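PDB 5IB9: aminopeptidase from Aneurinibacillus sp. AM-1, which probably acts as a zinc-dependent exopeptidase that removes residues from the amino terminus of peptides, and carries a protease-associated domain. Local coordinates for residues E63-P68 with A196-L201; E81-T86 with D149-G154; P89-T94 with F163-G168; I117-R122 with I143-T148. All blocks are in the same frame, centred on the assembly; numbering follows the deposited sequence.

Contact 1: residues E63-P68 with A196-L201; sequences EGYTAP and AEVKTL
V198 is the knob on one face of this antiparallel pair, and E63 and Y65 form the notch that takes it. Its CG1 reaches to 3.2 Å from OE2 of E63, while its CG2 meets the rim of the Y65 ring near the ring plane, at CD1. The ring starts from a CG anti to the backbone N (chi1 -174°), and farther out its hydroxyl end passes A196, whose CB is 3.2 Å from OH; S88 O takes up that hydroxyl by a hydrogen bond. E63 bends at chi2, and its OE1 accepts a 2.6 Å hydrogen bond from OG1 of T200 on the syn side, close to the carboxylate plane. An alanine in place of E63 would probably leave the T200 hydroxyl without this acceptor and strip V198 CG1 of the cover given by the carboxylate.

The opposite face has its hollow at G64. CD1 of L201 lies 3.8 Å from CA of G64, where any CB would clash, so only the smallest residue suits the place. Beside it K199 reaches across to the partner strand, bending at its last torsion, and brings NZ to 3.1 Å from Y65 O, at an angle too poor for a hydrogen bond. T66 CB packs on E197 CG at 3.4 Å. Backbone bonds in both directions tie G64 to K199 and T66 to E197. The result is a regular twisted beta ladder between strands 55-66 and 187-210, the latter also pairing with strands 91-99 and 263-269 and so appearing to link the protease-associated part to the peptidase.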
loop_
_atom_site.group_PDB
_atom_site.type_symbol
_atom_site.label_atom_id
_atom_site.label_comp_id
_atom_site.label_asym_id
_atom_site.label_seq_id
_atom_site.Cartn_x
_atom_site.Cartn_y
_atom_site.Cartn_z
ATOM N N GLU A 63 -5.105 9.427 -0.502
ATOM C CA GLU A 63 -6.323 10.200 -0.285
ATOM C C GLU A 63 -5.942 11.581 0.215
ATOM O O GLU A 63 -5.322 11.689 1.268
ATOM C CB GLU A 63 -7.229 9.437 0.717
ATOM C CG GLU A 63 -7.820 8.113 0.197
ATOM C CD GLU A 63 -8.577 8.264 -1.134
ATOM O OE1 GLU A 63 -8.202 7.586 -2.150
ATOM O OE2 GLU A 63 -9.557 9.058 -1.163
ATOM N N GLY A 64 -6.271 12.614 -0.535
ATOM C CA GLY A 64 -5.992 13.985 -0.174
ATOM C C GLY A 64 -7.218 14.540 0.551
ATOM O O GLY A 64 -8.283 13.904 0.587
ATOM N N TYR A 65 -7.042 15.686 1.178
ATOM C CA TYR A 65 -8.140 16.297 1.934
ATOM C C TYR A 65 -8.297 17.730 1.460
ATOM O O TYR A 65 -7.318 18.466 1.408
ATOM C CB TYR A 65 -7.767 16.296 3.418
ATOM C CG TYR A 65 -8.855 16.775 4.384
ATOM C CD1 TYR A 65 -10.030 16.065 4.533
ATOM C CD2 TYR A 65 -8.653 17.906 5.175
ATOM C CE1 TYR A 65 -11.020 16.484 5.464
ATOM C CE2 TYR A 65 -9.645 18.322 6.117
ATOM C CZ TYR A 65 -10.798 17.615 6.229
ATOM O OH TYR A 65 -11.760 18.042 7.140
ATOM N N THR A 66 -9.522 18.126 1.140
ATOM C CA THR A 66 -9.810 19.543 1.026
ATOM C C THR A 66 -10.429 19.982 2.360
ATOM O O THR A 66 -11.496 19.489 2.722
ATOM C CB THR A 66 -10.780 19.840 -0.107
ATOM O OG1 THR A 66 -10.193 19.389 -1.334
ATOM C CG2 THR A 66 -11.026 21.357 -0.230
ATOM N N ALA A 67 -9.713 20.900 3.020
ATOM C CA ALA A 67 -10.116 21.603 4.265
ATOM C C ALA A 67 -11.468 22.278 4.178
ATOM O O ALA A 67 -11.807 22.863 3.154
ATOM C CB ALA A 67 -9.014 22.596 4.712
ATOM N N PRO A 68 -12.274 22.180 5.272
ATOM C CA PRO A 68 -13.666 22.669 5.273
ATOM C C PRO A 68 -13.717 24.198 5.122
ATOM O O PRO A 68 -12.805 24.909 5.591
ATOM C CB PRO A 68 -14.223 22.198 6.643
ATOM C CG PRO A 68 -13.051 21.916 7.477
ATOM C CD PRO A 68 -11.923 21.505 6.542
ATOM N N ALA A 196 -15.614 20.054 3.816
ATOM C CA ALA A 196 -14.482 19.108 3.746
ATOM C C ALA A 196 -14.778 17.965 2.780
ATOM O O ALA A 196 -15.895 17.469 2.687
ATOM C CB ALA A 196 -14.169 18.534 5.143
ATOM N N GLU A 197 -13.750 17.530 2.042
ATOM C CA GLU A 197 -13.880 16.380 1.143
ATOM C C GLU A 197 -12.526 15.639 1.110
ATOM O O GLU A 197 -11.487 16.227 1.334
ATOM C CB GLU A 197 -14.339 16.813 -0.269
ATOM C CG GLU A 197 -13.614 18.085 -0.756
ATOM C CD GLU A 197 -14.474 19.048 -1.633
ATOM O OE1 GLU A 197 -14.022 19.428 -2.740
ATOM O OE2 GLU A 197 -15.584 19.450 -1.202
ATOM N N VAL A 198 -12.612 14.334 0.902
ATOM C CA VAL A 198 -11.452 13.472 0.661
ATOM C C VAL A 198 -11.509 13.183 -0.847
ATOM O O VAL A 198 -12.572 12.979 -1.398
ATOM C CB VAL A 198 -11.547 12.189 1.539
ATOM C CG1 VAL A 198 -10.615 11.093 1.044
ATOM C CG2 VAL A 198 -11.208 12.519 3.017
ATOM N N LYS A 199 -10.374 13.235 -1.538
ATOM C CA LYS A 199 -10.352 13.028 -3.012
ATOM C C LYS A 199 -9.075 12.254 -3.248
ATOM O O LYS A 199 -8.079 12.448 -2.523
ATOM C CB LYS A 199 -10.197 14.363 -3.718
ATOM C CG LYS A 199 -9.094 15.174 -3.014
ATOM C CD LYS A 199 -9.194 16.676 -3.233
ATOM C CE LYS A 199 -7.809 17.322 -3.018
ATOM N NZ LYS A 199 -7.423 17.565 -1.582
ATOM N N THR A 200 -9.089 11.403 -4.263
ATOM C CA THR A 200 -7.870 10.594 -4.554
ATOM C C THR A 200 -6.933 11.427 -5.375
ATOM O O THR A 200 -7.336 12.024 -6.389
ATOM C CB THR A 200 -8.245 9.273 -5.345
ATOM O OG1 THR A 200 -9.044 8.453 -4.507
ATOM C CG2 THR A 200 -6.987 8.433 -5.822
ATOM N N LEU A 201 -5.654 11.480 -4.946
ATOM C CA LEU A 201 -4.649 12.253 -5.673
ATOM C C LEU A 201 -3.517 11.293 -6.063
ATOM O O LEU A 201 -3.448 10.135 -5.623
ATOM C CB LEU A 201 -4.048 13.318 -4.753
ATOM C CG LEU A 201 -4.992 14.380 -4.181
ATOM C CD1 LEU A 201 -4.157 15.253 -3.194
ATOM C CD2 LEU A 201 -5.545 15.185 -5.321
#

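Contact 2: residues E81-T86 with D149-G154; sequences EGEAFT and DGKLNG
The F85 ring receives two neighbours from 149-154, both approaching obliquely: G154 C stands 3.6 Å from CD2, and L152 brings its CD2 branch to within 3.7 Å of CZ, at the far tip of the ring. Glycine suits position 154, because a CB there would press tightly on CE2 of the phenylalanine. The same glycine supplies the acceptor of a nearly straight backbone bond, T86 N to G154 O at 3.0 Å. A water adds a second tie by donating to A84 O and accepting from G154 N.

Toward the surface the contact turns polar. The extended K151 chain crosses E83 at about a right angle and brings NZ to 3.8 Å from E83 OE2, a long salt bridge. A water bridges the pair, donating to E83 OE2 at 2.6 Å and accepting from K151 NZ. E81 adds its carboxylate from another direction; its OE2 is 4.0 Å from K151 NZ, too far for a salt bridge, though its charge may still favour the ammonium a little. L152 O is buried here without a polar partner, facing E83 CB at 3.3 Å.

In the fold, E83 and F85 pair through their backbones with strand 165-169, at G168 and A166. F85 also reaches F127 of helix 127-136, and both F85 and L152 rest on I144 of strand 141-145.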
loop_
_atom_site.group_PDB
_atom_site.type_symbol
_atom_site.label_atom_id
_atom_site.label_comp_id
_atom_site.label_asym_id
_atom_site.label_seq_id
_atom_site.Cartn_x
_atom_site.Cartn_y
_atom_site.Cartn_z
ATOM N N GLU A 81 -13.025 29.705 18.880
ATOM C CA GLU A 81 -11.985 29.528 17.844
ATOM C C GLU A 81 -11.674 28.068 17.597
ATOM O O GLU A 81 -11.002 27.429 18.424
ATOM C CB GLU A 81 -10.668 30.155 18.292
ATOM C CG GLU A 81 -10.228 31.389 17.546
ATOM C CD GLU A 81 -8.867 31.877 18.033
ATOM O OE1 GLU A 81 -8.709 33.108 18.215
ATOM O OE2 GLU A 81 -7.962 31.029 18.255
ATOM N N GLY A 82 -12.109 27.562 16.444
ATOM C CA GLY A 82 -11.921 26.150 16.111
ATOM C C GLY A 82 -11.110 25.832 14.856
ATOM O O GLY A 82 -11.362 26.406 13.794
ATOM N N GLU A 83 -10.167 24.892 14.994
ATOM C CA GLU A 83 -9.372 24.348 13.865
ATOM C C GLU A 83 -9.753 22.877 13.574
ATOM O O GLU A 83 -9.410 21.989 14.388
ATOM C CB GLU A 83 -7.852 24.403 14.199
ATOM C CG GLU A 83 -7.254 25.832 14.417
ATOM C CD GLU A 83 -7.124 26.639 13.112
ATOM O OE1 GLU A 83 -6.129 26.416 12.386
ATOM O OE2 GLU A 83 -8.004 27.498 12.817
ATOM N N ALA A 84 -10.421 22.620 12.434
ATOM C CA ALA A 84 -10.663 21.228 11.959
ATOM C C ALA A 84 -9.370 20.437 11.798
ATOM O O ALA A 84 -8.376 20.915 11.201
ATOM C CB ALA A 84 -11.438 21.210 10.656
ATOM N N PHE A 85 -9.370 19.208 12.286
ATOM C CA PHE A 85 -8.221 18.361 12.100
ATOM C C PHE A 85 -8.250 17.931 10.612
ATOM O O PHE A 85 -9.334 17.842 10.008
ATOM C CB PHE A 85 -8.288 17.116 13.003
ATOM C CG PHE A 85 -7.819 17.362 14.425
ATOM C CD1 PHE A 85 -8.734 17.767 15.409
ATOM C CD2 PHE A 85 -6.484 17.169 14.801
ATOM C CE1 PHE A 85 -8.306 17.994 16.728
ATOM C CE2 PHE A 85 -6.046 17.408 16.125
ATOM C CZ PHE A 85 -6.977 17.814 17.092
ATOM N N THR A 86 -7.066 17.686 10.026
ATOM C CA THR A 86 -7.027 17.230 8.630
ATOM C C THR A 86 -7.640 15.839 8.583
ATOM O O THR A 86 -7.341 15.018 9.432
ATOM C CB THR A 86 -5.573 17.167 8.121
ATOM O OG1 THR A 86 -5.025 18.483 8.143
ATOM C CG2 THR A 86 -5.546 16.655 6.671
ATOM N N ASP A 149 1.001 25.593 24.551
ATOM C CA ASP A 149 0.693 26.965 24.092
ATOM C C ASP A 149 0.102 26.948 22.674
ATOM O O ASP A 149 0.275 25.961 21.944
ATOM C CB ASP A 149 1.964 27.884 24.117
ATOM C CG ASP A 149 2.842 27.740 25.410
ATOM O OD1 ASP A 149 3.722 28.623 25.638
ATOM O OD2 ASP A 149 2.684 26.756 26.181
ATOM N N GLY A 150 -0.567 28.040 22.293
ATOM C CA GLY A 150 -1.049 28.268 20.918
ATOM C C GLY A 150 -2.065 27.280 20.329
ATOM O O GLY A 150 -2.471 26.295 20.995
ATOM N N LYS A 151 -2.470 27.557 19.079
ATOM C CA LYS A 151 -3.473 26.778 18.334
ATOM C C LYS A 151 -3.164 25.282 18.190
ATOM O O LYS A 151 -1.994 24.867 18.179
ATOM C CB LYS A 151 -3.740 27.386 16.954
ATOM C CG LYS A 151 -4.416 28.751 16.963
ATOM C CD LYS A 151 -5.068 29.068 15.619
ATOM C CE LYS A 151 -5.860 30.384 15.668
ATOM N NZ LYS A 151 -6.686 30.668 14.441
ATOM N N LEU A 152 -4.236 24.481 18.112
ATOM C CA LEU A 152 -4.143 23.033 17.877
ATOM C C LEU A 152 -4.579 22.696 16.447
ATOM O O LEU A 152 -5.756 22.682 16.094
ATOM C CB LEU A 152 -4.906 22.192 18.918
ATOM C CG LEU A 152 -4.817 20.680 18.745
ATOM C CD1 LEU A 152 -3.377 20.207 18.788
ATOM C CD2 LEU A 152 -5.630 19.954 19.816
ATOM N N ASN A 153 -3.568 22.488 15.618
ATOM C CA ASN A 153 -3.743 22.061 14.252
ATOM C C ASN A 153 -3.132 20.700 14.278
ATOM O O ASN A 153 -2.214 20.438 15.068
ATOM C CB ASN A 153 -2.962 22.975 13.314
ATOM C CG ASN A 153 -3.447 24.390 13.361
ATOM O OD1 ASN A 153 -4.500 24.717 12.823
ATOM N ND2 ASN A 153 -2.685 25.246 14.009
ATOM N N GLY A 154 -3.640 19.810 13.444
ATOM C CA GLY A 154 -3.092 18.478 13.432
ATOM C C GLY A 154 -3.870 17.671 12.439
ATOM O O GLY A 154 -4.677 18.217 11.687
HETATM O O HOH W 1 -7.069 29.633 11.566
HETATM O O HOH W 2 -5.613 21.252 11.583
#

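Contact 3: residues P89-T94 with F163-G168; sequences PNSDVT and FVAAVG
P89 packs its ring against F163, V164 and A165 where two strands of the protease-associated domain begin. Strands 91-99, 117-121, 141-145 and 165-169 are parallel neighbours in that order, and the starts of the first and last curl back toward each other here.

Along the proline ring, CB comes within 4.0 Å of A165 N. CG meets F163 CB at 3.5 Å, the two side chains crossing at about a right angle. CD turns to the backbone and lies 3.4 Å from V164 O. Proline suits the spot, since the compact ring presents apolar carbons to F163 CB and the V164 backbone. Water, modelled at two mutually exclusive sites, appears to bridge N90 O and A165 N, though its position is doubtful.

F163 then leads off to V131 and R132 of helix 127-136, and V164 packs on K136 of the second subunit. A small residue suits position 165, because P89 O and S91 lie close to its methyl group. S91 turns OG between its backbone N and carbonyl carbon (chi1 67°), bonded to V191 O of strand 187-210; OG ends 3.1 Å from A165 CB, and the CB atoms of S91 and A165 press together at a tight 3.5 Å.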
loop_
_atom_site.group_PDB
_atom_site.type_symbol
_atom_site.label_atom_id
_atom_site.label_comp_id
_atom_site.label_asym_id
_atom_site.label_seq_id
_atom_site.Cartn_x
_atom_site.Cartn_y
_atom_site.Cartn_z
ATOM N N PRO A 89 -14.303 14.524 9.157
ATOM C CA PRO A 89 -15.589 14.439 8.529
ATOM C C PRO A 89 -16.356 15.789 8.704
ATOM O O PRO A 89 -15.960 16.614 9.544
ATOM C CB PRO A 89 -16.238 13.286 9.271
ATOM C CG PRO A 89 -15.098 12.506 9.897
ATOM C CD PRO A 89 -14.127 13.519 10.220
ATOM N N ASN A 90 -17.355 16.039 7.857
ATOM C CA ASN A 90 -18.312 17.139 8.139
ATOM C C ASN A 90 -19.283 16.748 9.269
ATOM O O ASN A 90 -19.505 15.578 9.547
ATOM C CB ASN A 90 -19.107 17.517 6.884
ATOM C CG ASN A 90 -18.226 17.855 5.711
ATOM O OD1 ASN A 90 -18.219 17.116 4.675
ATOM N ND2 ASN A 90 -17.485 18.959 5.819
ATOM N N SER A 91 -19.872 17.766 9.893
ATOM C CA SER A 91 -20.955 17.572 10.873
ATOM C C SER A 91 -21.746 18.878 11.060
ATOM O O SER A 91 -21.333 19.977 10.651
ATOM C CB SER A 91 -20.399 17.153 12.247
ATOM O OG SER A 91 -19.665 18.228 12.764
ATOM N N ASP A 92 -22.870 18.723 11.736
ATOM C CA ASP A 92 -23.683 19.841 12.154
ATOM C C ASP A 92 -24.442 19.322 13.372
ATOM O O ASP A 92 -25.577 18.822 13.279
ATOM C CB ASP A 92 -24.645 20.256 11.034
ATOM C CG ASP A 92 -25.433 21.495 11.388
ATOM O OD1 ASP A 92 -26.282 21.908 10.555
ATOM O OD2 ASP A 92 -25.196 22.036 12.511
ATOM N N VAL A 93 -23.787 19.392 14.522
ATOM C CA VAL A 93 -24.328 18.750 15.704
ATOM C C VAL A 93 -24.333 19.730 16.879
ATOM O O VAL A 93 -23.374 20.459 17.118
ATOM C CB VAL A 93 -23.582 17.424 16.021
ATOM C CG1 VAL A 93 -22.095 17.661 16.092
ATOM C CG2 VAL A 93 -24.095 16.802 17.310
ATOM N N THR A 94 -25.490 19.785 17.543
ATOM C CA THR A 94 -25.674 20.558 18.774
ATOM C C THR A 94 -26.064 19.530 19.791
ATOM O O THR A 94 -27.054 18.799 19.587
ATOM C CB THR A 94 -26.812 21.607 18.604
ATOM O OG1 THR A 94 -26.297 22.689 17.830
ATOM C CG2 THR A 94 -27.321 22.174 19.988
ATOM N N PHE A 163 -14.170 7.869 11.686
ATOM C CA PHE A 163 -14.144 9.200 12.339
ATOM C C PHE A 163 -15.497 9.933 12.425
ATOM O O PHE A 163 -16.493 9.636 11.731
ATOM C CB PHE A 163 -13.153 10.124 11.653
ATOM C CG PHE A 163 -11.706 9.660 11.643
ATOM C CD1 PHE A 163 -11.134 8.935 12.693
ATOM C CD2 PHE A 163 -10.898 10.055 10.578
ATOM C CE1 PHE A 163 -9.771 8.595 12.652
ATOM C CE2 PHE A 163 -9.545 9.719 10.538
ATOM C CZ PHE A 163 -8.999 8.976 11.580
ATOM N N VAL A 164 -15.529 10.924 13.318
ATOM C CA VAL A 164 -16.630 11.909 13.267
ATOM C C VAL A 164 -15.908 13.198 13.309
ATOM O O VAL A 164 -14.714 13.211 13.549
ATOM C CB VAL A 164 -17.642 11.820 14.454
ATOM C CG1 VAL A 164 -18.404 10.514 14.392
ATOM C CG2 VAL A 164 -16.927 12.012 15.798
ATOM N N ALA A 165 -16.612 14.320 13.086
ATOM C CA ALA A 165 -15.932 15.597 13.003
ATOM C C ALA A 165 -15.063 15.843 14.238
ATOM O O ALA A 165 -15.464 15.509 15.367
ATOM C CB ALA A 165 -16.974 16.745 12.791
ATOM N N ALA A 166 -13.885 16.431 14.041
ATOM C CA ALA A 166 -12.931 16.630 15.094
ATOM C C ALA A 166 -12.351 18.013 14.918
ATOM O O ALA A 166 -11.901 18.354 13.809
ATOM C CB ALA A 166 -11.830 15.570 15.005
ATOM N N VAL A 167 -12.381 18.823 15.988
ATOM C CA VAL A 167 -11.853 20.193 15.938
ATOM C C VAL A 167 -10.984 20.412 17.140
ATOM O O VAL A 167 -11.236 19.879 18.224
ATOM C CB VAL A 167 -12.958 21.255 15.885
ATOM C CG1 VAL A 167 -13.889 21.000 14.750
ATOM C CG2 VAL A 167 -13.778 21.250 17.202
ATOM N N GLY A 168 -9.919 21.188 16.948
ATOM C CA GLY A 168 -8.918 21.397 17.993
ATOM C C GLY A 168 -9.100 22.808 18.524
ATOM O O GLY A 168 -9.537 23.706 17.784
HETATM O O HOH W 3 -19.292 13.110 11.603
HETATM O O HOH W 4 -18.764 14.220 11.562
#

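Contact 4: residues I117-R122 with I143-T148; sequences IALIQR and IIYNNT
Parallel strands 117-121 and 141-145, joined in the chain through helix 127-136, form a beta-alpha-beta unit of the protease-associated domain, in which L119 pairs with I143, I120 with I144 and Q121 with Y145. The ladder is stitched by backbone bonds from I143 N to A118 O, I120 N to I143 O, Y145 N to I120 O and R122 N to Y145 O.

On one face Y145 turns CG between its backbone N and carbonyl carbon (chi1 64°), and its ring lies over the neighbouring strand. CA of Q121 sits above one ring face in a CH-pi contact, 3.8 Å from the centroid and 19° off the normal. L119 CG packs on CD2 of Y145 at 3.8 Å, and L119 CD1 meets I143 CG2 at 3.7 Å. An alanine at Y145 would probably open a gap beside L119 and uncover the backbone of Q121. Helix 171-182 covers this side, with D175 and A178 on the tyrosine and L177 and L181 on L119.

On the other face I120 and I144 face helix 127-136; their beta-branched side chains suit an extended strand. Past the strand ends, R122 runs out straight to lie beside N146, guanidinium and amide planes only 8° apart. Its NH2 gives OD1 a weak hydrogen bond of 2.7 Å, so one oxygen of N146 binds R122 weakly and also the N147 amide. Strand 117-121, helix 127-136 and strand 141-145 thus make a beta-alpha-beta crossover, with helix 171-182 packed on the other face.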
loop_
_atom_site.group_PDB
_atom_site.type_symbol
_atom_site.label_atom_id
_atom_site.label_comp_id
_atom_site.label_asym_id
_atom_site.label_seq_id
_atom_site.Cartn_x
_atom_site.Cartn_y
_atom_site.Cartn_z
ATOM N N ILE A 117 -21.077 15.220 22.307
ATOM C CA ILE A 117 -19.821 15.719 21.726
ATOM C C ILE A 117 -18.788 15.428 22.771
ATOM O O ILE A 117 -19.023 15.746 23.951
ATOM C CB ILE A 117 -19.893 17.238 21.452
ATOM C CG1 ILE A 117 -20.923 17.504 20.361
ATOM C CG2 ILE A 117 -18.548 17.772 21.012
ATOM C CD1 ILE A 117 -21.322 18.979 20.312
ATOM N N ALA A 118 -17.662 14.763 22.422
ATOM C CA ALA A 118 -16.644 14.471 23.409
ATOM C C ALA A 118 -15.629 15.594 23.522
ATOM O O ALA A 118 -15.232 16.122 22.517
ATOM C CB ALA A 118 -15.934 13.195 23.065
ATOM N N LEU A 119 -15.257 15.973 24.749
ATOM C CA LEU A 119 -14.159 16.901 24.990
ATOM C C LEU A 119 -13.000 16.067 25.456
ATOM O O LEU A 119 -13.122 15.299 26.420
ATOM C CB LEU A 119 -14.533 17.859 26.125
ATOM C CG LEU A 119 -13.492 18.979 26.361
ATOM C CD1 LEU A 119 -13.404 20.070 25.264
ATOM C CD2 LEU A 119 -13.826 19.659 27.717
ATOM N N ILE A 120 -11.856 16.222 24.771
ATOM C CA ILE A 120 -10.774 15.297 24.977
ATOM C C ILE A 120 -9.525 16.133 24.991
ATOM O O ILE A 120 -9.380 17.083 24.174
ATOM C CB ILE A 120 -10.613 14.314 23.782
ATOM C CG1 ILE A 120 -11.902 13.530 23.499
ATOM C CG2 ILE A 120 -9.472 13.359 24.093
ATOM C CD1 ILE A 120 -11.792 12.460 22.346
ATOM N N GLN A 121 -8.659 15.774 25.937
ATOM C CA GLN A 121 -7.430 16.481 26.199
ATOM C C GLN A 121 -6.353 15.823 25.330
ATOM O O GLN A 121 -6.259 14.585 25.280
ATOM C CB GLN A 121 -7.039 16.333 27.669
ATOM C CG GLN A 121 -5.575 16.641 27.944
ATOM C CD GLN A 121 -5.311 17.069 29.388
ATOM O OE1 GLN A 121 -5.084 18.271 29.654
ATOM N NE2 GLN A 121 -5.345 16.105 30.309
ATOM N N ARG A 122 -5.564 16.668 24.668
ATOM C CA ARG A 122 -4.388 16.196 23.888
ATOM C C ARG A 122 -3.442 15.437 24.801
ATOM O O ARG A 122 -3.183 15.872 25.940
ATOM C CB ARG A 122 -3.658 17.396 23.276
ATOM C CG ARG A 122 -2.367 17.026 22.466
ATOM C CD ARG A 122 -1.931 18.218 21.653
ATOM N NE ARG A 122 -0.611 18.032 21.036
ATOM C CZ ARG A 122 0.038 18.981 20.371
ATOM N NH1 ARG A 122 1.239 18.715 19.869
ATOM N NH2 ARG A 122 -0.500 20.188 20.188
ATOM N N ILE A 143 -14.182 17.434 20.325
ATOM C CA ILE A 143 -13.377 18.643 20.493
ATOM C C ILE A 143 -12.132 18.264 21.273
ATOM O O ILE A 143 -12.175 17.703 22.389
ATOM C CB ILE A 143 -14.130 19.751 21.238
ATOM C CG1 ILE A 143 -15.324 20.239 20.442
ATOM C CG2 ILE A 143 -13.169 20.916 21.625
ATOM C CD1 ILE A 143 -16.383 20.966 21.343
ATOM N N ILE A 144 -10.952 18.466 20.649
ATOM C CA ILE A 144 -9.730 18.120 21.295
ATOM C C ILE A 144 -9.061 19.430 21.746
ATOM O O ILE A 144 -9.050 20.439 21.006
ATOM C CB ILE A 144 -8.782 17.279 20.357
ATOM C CG1 ILE A 144 -9.472 15.984 19.927
ATOM C CG2 ILE A 144 -7.539 16.961 21.154
ATOM C CD1 ILE A 144 -8.718 15.205 18.919
ATOM N N TYR A 145 -8.596 19.466 22.987
ATOM C CA TYR A 145 -7.963 20.692 23.457
ATOM C C TYR A 145 -6.464 20.528 23.744
ATOM O O TYR A 145 -5.969 19.440 24.167
ATOM C CB TYR A 145 -8.695 21.321 24.653
ATOM C CG TYR A 145 -8.729 20.531 25.937
ATOM C CD1 TYR A 145 -7.863 20.836 26.980
ATOM C CD2 TYR A 145 -9.729 19.557 26.176
ATOM C CE1 TYR A 145 -7.927 20.158 28.206
ATOM C CE2 TYR A 145 -9.804 18.847 27.403
ATOM C CZ TYR A 145 -8.914 19.185 28.430
ATOM O OH TYR A 145 -8.927 18.516 29.652
ATOM N N ASN A 146 -5.754 21.625 23.499
ATOM C CA ASN A 146 -4.271 21.603 23.485
ATOM C C ASN A 146 -3.618 21.289 24.832
ATOM O O ASN A 146 -4.212 21.490 25.925
ATOM C CB ASN A 146 -3.698 22.881 22.848
ATOM C CG ASN A 146 -2.412 22.621 22.063
ATOM O OD1 ASN A 146 -1.806 21.534 22.149
ATOM N ND2 ASN A 146 -1.984 23.633 21.322
ATOM N N ASN A 147 -2.393 20.779 24.694
ATOM C CA ASN A 147 -1.516 20.268 25.731
ATOM C C ASN A 147 -0.540 21.327 26.158
ATOM O O ASN A 147 0.240 21.105 27.082
ATOM C CB ASN A 147 -0.641 19.175 25.120
ATOM C CG ASN A 147 -0.637 17.929 25.937
ATOM O OD1 ASN A 147 -0.209 16.877 25.471
ATOM N ND2 ASN A 147 -1.167 18.014 27.161
ATOM N N THR A 148 -0.586 22.467 25.474
ATOM C CA THR A 148 0.549 23.360 25.393
ATOM C C THR A 148 0.060 24.665 24.760
ATOM O O THR A 148 -1.150 24.810 24.458
ATOM C CB THR A 148 1.709 22.689 24.552
ATOM O OG1 THR A 148 2.990 22.970 25.138
ATOM C CG2 THR A 148 1.675 23.103 23.047
HETATM O O HOH W 5 -4.617 20.729 28.706
#

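In the fold
Contacts 2, 3 and 4 form one continuous body, with centres 10 to 13 Å apart. E83 O of contact 2 probably bonds to G168 N of contact 3 at 2.7 Å, and V167 O of contact 3 to I144 N of contact 4 at 2.8 Å. F85 CE1 also meets I144 CD1 at 3.6 Å, so contact 2 rests on contact 4. Contact 1 encloses the others along the chain; it touches contact 2 through P68 and A84 but stays about 12 Å from contact 4 at the nearest atoms. The bound inhibitor lies about 8 Å from G154, 9 Å from the R122 side chain and 13 Å from G64, so contacts 2 and 4 have ends lying near the inhibitor pocket.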